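PDB 2QZU: putative sulfatase yidJ, which probably hydrolyses sulfate esters as a metal-dependent, arylsulfatase-like member of the sulfatase family. Local coordinates for residues A[409-414]-A[424-429]. Residues are numbered along the deposited sequence; the frame is centred on the assembly and turned at random.
Sequences HATGYR and AVHATD
Gly412 and Ala427 face each other as an antiparallel hydrogen-bonded pair, Gly412 N donating to Ala427 O and Ala427 N to Gly412 O, each at 2.9 Å. Two residues on, Arg414 and Val425 repeat the exchange, with Val425 N 2.9 Å from Arg414 O. Past Thr428, where strand 421-428 ends, a side chain accepts the next bond: Asp429 N points almost straight at Thr411 OG1, 3.1 Å away with 169° at the hydrogen. Thr411 OG1 gets there because it sits anti to its own carbonyl carbon (chi1 -66°), a rotamer that also brings CG2 to 3.5 Å from Ala427 O.

The segments belong to the beta hairpin of strands 412-417 and 421-428, the two inner strands of a four-stranded antiparallel sheet; strand 399-404 flanks one and strand 431-439 the other. This sheet, separate from the large mixed one and with helix 455-471 packed on one face, is consistent with the smaller C-terminal subdomain of sulfatases. Gly412 adopts a backbone conformation that favours glycine, because a beta carbon there would collide with the carbonyl oxygen of Thr411.

Between the two hydrogen-bonded pairs, Tyr413 and His426 form a non-hydrogen-bonded pair and meet on one face of the sheet in a T-shaped stack, planes at 71°. The imidazole supplies the edge: His426 CD2 stands 3.5 Å above the centre of the phenol ring, while His426 CB touches Tyr413 CE1 at 3.5 Å. Gly412 O sits over one face of the imidazole, 3.3 Å from His426 CD2.

On the other face, Val425 CG2 rests 3.6 Å from Arg414 O, and both side chains pack on Leu465 of helix 455-471. The Arg414 guanidinium turns away from Val425; NH1 bonds to Tyr413 O from above the carbonyl plane, and NE forms a salt bridge with Asp474.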
ATOM      1  N   HIS A 409       4.710  -4.148  32.353  1.00 11.36           N
ATOM      2  CA  HIS A 409       3.330  -4.323  32.790  1.00 13.06           C
ATOM      3  C   HIS A 409       2.820  -3.261  33.762  1.00  9.68           C
ATOM      4  O   HIS A 409       1.617  -3.155  33.980  1.00 11.13           O
ATOM      5  CB  HIS A 409       3.139  -5.718  33.398  1.00 13.07           C
ATOM      6  CG  HIS A 409       3.309  -6.839  32.418  1.00 11.29           C
ATOM      7  ND1 HIS A 409       3.130  -8.161  32.759  1.00 13.05           N
ATOM      8  CD2 HIS A 409       3.655  -6.834  31.106  1.00  8.19           C
ATOM      9  CE1 HIS A 409       3.360  -8.925  31.705  1.00  8.48           C
ATOM     10  NE2 HIS A 409       3.680  -8.143  30.689  1.00  9.54           N
ATOM     11  N   ALA A 410       3.722  -2.470  34.345  1.00  9.56           N
ATOM     12  CA  ALA A 410       3.308  -1.429  35.281  1.00 11.85           C
ATOM     13  C   ALA A 410       2.756  -0.211  34.548  1.00  8.37           C
ATOM     14  O   ALA A 410       2.355   0.774  35.171  1.00  9.19           O
ATOM     15  CB  ALA A 410       4.483  -1.014  36.171  1.00 12.22           C
ATOM     16  N   THR A 411       2.742  -0.277  33.222  1.00  6.54           N
ATOM     17  CA  THR A 411       2.231   0.821  32.406  1.00  7.00           C
ATOM     18  C   THR A 411       1.112   0.300  31.520  1.00  8.53           C
ATOM     19  O   THR A 411       1.225  -0.778  30.945  1.00  8.61           O
ATOM     20  CB  THR A 411       3.341   1.424  31.517  1.00 10.64           C
ATOM     21  OG1 THR A 411       4.329   2.043  32.350  1.00 12.85           O
ATOM     22  CG2 THR A 411       2.766   2.473  30.566  1.00 14.07           C
ATOM     23  N   GLY A 412       0.031   1.065  31.421  1.00  6.45           N
ATOM     24  CA  GLY A 412      -1.078   0.642  30.591  1.00  5.60           C
ATOM     25  C   GLY A 412      -2.431   1.088  31.108  1.00  7.08           C
ATOM     26  O   GLY A 412      -2.528   1.951  31.980  1.00  6.00           O
ATOM     27  N   TYR A 413      -3.478   0.487  30.555  1.00  7.50           N
ATOM     28  CA  TYR A 413      -4.853   0.794  30.928  1.00  6.13           C
ATOM     29  C   TYR A 413      -5.569  -0.417  31.493  1.00  2.70           C
ATOM     30  O   TYR A 413      -5.292  -1.551  31.109  1.00  6.87           O
ATOM     31  CB  TYR A 413      -5.673   1.204  29.702  1.00  5.51           C
ATOM     32  CG  TYR A 413      -5.436   2.575  29.131  1.00 12.59           C
ATOM     33  CD1 TYR A 413      -6.020   3.705  29.707  1.00 11.12           C
ATOM     34  CD2 TYR A 413      -4.684   2.738  27.970  1.00  9.98           C
ATOM     35  CE1 TYR A 413      -5.866   4.966  29.129  1.00  9.75           C
ATOM     36  CE2 TYR A 413      -4.520   3.990  27.388  1.00 17.47           C
ATOM     37  CZ  TYR A 413      -5.115   5.099  27.971  1.00 15.81           C
ATOM     38  OH  TYR A 413      -4.951   6.340  27.393  1.00 14.64           O
ATOM     39  N   ARG A 414      -6.511  -0.156  32.390  1.00  5.58           N
ATOM     40  CA  ARG A 414      -7.388  -1.196  32.920  1.00  5.33           C
ATOM     41  C   ARG A 414      -8.725  -0.480  33.028  1.00  9.49           C
ATOM     42  O   ARG A 414      -8.782   0.689  33.417  1.00  8.85           O
ATOM     43  CB  ARG A 414      -6.942  -1.709  34.292  1.00  2.17           C
ATOM     44  CG  ARG A 414      -5.655  -2.508  34.256  1.00  2.50           C
ATOM     45  CD  ARG A 414      -5.767  -3.797  33.435  1.00  5.27           C
ATOM     46  NE  ARG A 414      -4.564  -4.606  33.614  1.00  5.84           N
ATOM     47  CZ  ARG A 414      -3.371  -4.303  33.113  1.00  8.60           C
ATOM     48  NH1 ARG A 414      -3.211  -3.209  32.378  1.00  6.33           N
ATOM     49  NH2 ARG A 414      -2.322  -5.070  33.385  1.00  6.32           N
ATOM     50  N   ALA A 424     -12.107   3.810  32.574  1.00  8.63           N
ATOM     51  CA  ALA A 424     -10.745   3.332  32.405  1.00 10.07           C
ATOM     52  C   ALA A 424      -9.758   4.208  33.153  1.00  9.21           C
ATOM     53  O   ALA A 424      -9.963   5.414  33.297  1.00  9.93           O
ATOM     54  CB  ALA A 424     -10.384   3.292  30.933  1.00  8.80           C
ATOM     55  N   VAL A 425      -8.696   3.587  33.650  1.00 10.29           N
ATOM     56  CA  VAL A 425      -7.648   4.318  34.343  1.00  9.17           C
ATOM     57  C   VAL A 425      -6.337   3.965  33.664  1.00  5.37           C
ATOM     58  O   VAL A 425      -6.162   2.848  33.165  1.00  7.85           O
ATOM     59  CB  VAL A 425      -7.550   3.950  35.851  1.00 12.06           C
ATOM     60  CG1 VAL A 425      -8.865   4.263  36.551  1.00 16.83           C
ATOM     61  CG2 VAL A 425      -7.176   2.485  36.026  1.00 10.39           C
ATOM     62  N   HIS A 426      -5.427   4.925  33.614  1.00  7.84           N
ATOM     63  CA  HIS A 426      -4.133   4.680  33.011  1.00  9.94           C
ATOM     64  C   HIS A 426      -3.068   4.803  34.081  1.00 11.01           C
ATOM     65  O   HIS A 426      -3.195   5.601  35.009  1.00  9.87           O
ATOM     66  CB  HIS A 426      -3.848   5.675  31.883  1.00 11.98           C
ATOM     67  CG  HIS A 426      -2.530   5.450  31.211  1.00 12.89           C
ATOM     68  ND1 HIS A 426      -1.354   6.012  31.663  1.00 14.04           N
ATOM     69  CD2 HIS A 426      -2.192   4.677  30.151  1.00 10.08           C
ATOM     70  CE1 HIS A 426      -0.351   5.596  30.913  1.00 16.08           C
ATOM     71  NE2 HIS A 426      -0.833   4.785  29.988  1.00 17.25           N
ATOM     72  N   ALA A 427      -2.024   3.993  33.958  1.00  7.37           N
ATOM     73  CA  ALA A 427      -0.933   4.030  34.914  1.00  9.99           C
ATOM     74  C   ALA A 427       0.386   4.024  34.165  1.00  7.34           C
ATOM     75  O   ALA A 427       0.503   3.444  33.085  1.00  9.08           O
ATOM     76  CB  ALA A 427      -1.000   2.823  35.847  1.00  7.85           C
ATOM     77  N   THR A 428       1.370   4.694  34.747  1.00  6.87           N
ATOM     78  CA  THR A 428       2.708   4.747  34.181  1.00 10.88           C
ATOM     79  C   THR A 428       3.612   4.344  35.337  1.00 10.88           C
ATOM     80  O   THR A 428       3.627   5.000  36.379  1.00 11.97           O
ATOM     81  CB  THR A 428       3.071   6.169  33.699  1.00 13.59           C
ATOM     82  OG1 THR A 428       2.186   6.558  32.640  1.00 14.18           O
ATOM     83  CG2 THR A 428       4.507   6.208  33.187  1.00 11.13           C
ATOM     84  N   ASP A 429       4.336   3.242  35.156  1.00 12.38           N
ATOM     85  CA  ASP A 429       5.229   2.721  36.188  1.00 10.71           C
ATOM     86  C   ASP A 429       4.550   2.534  37.547  1.00 11.86           C
ATOM     87  O   ASP A 429       5.128   2.843  38.593  1.00 12.76           O
ATOM     88  CB  ASP A 429       6.460   3.618  36.337  1.00 11.17           C
ATOM     89  CG  ASP A 429       7.363   3.569  35.122  1.00 25.20           C
ATOM     90  OD1 ASP A 429       7.744   2.453  34.712  1.00 36.06           O
ATOM     91  OD2 ASP A 429       7.697   4.644  34.579  1.00 35.73           O
TER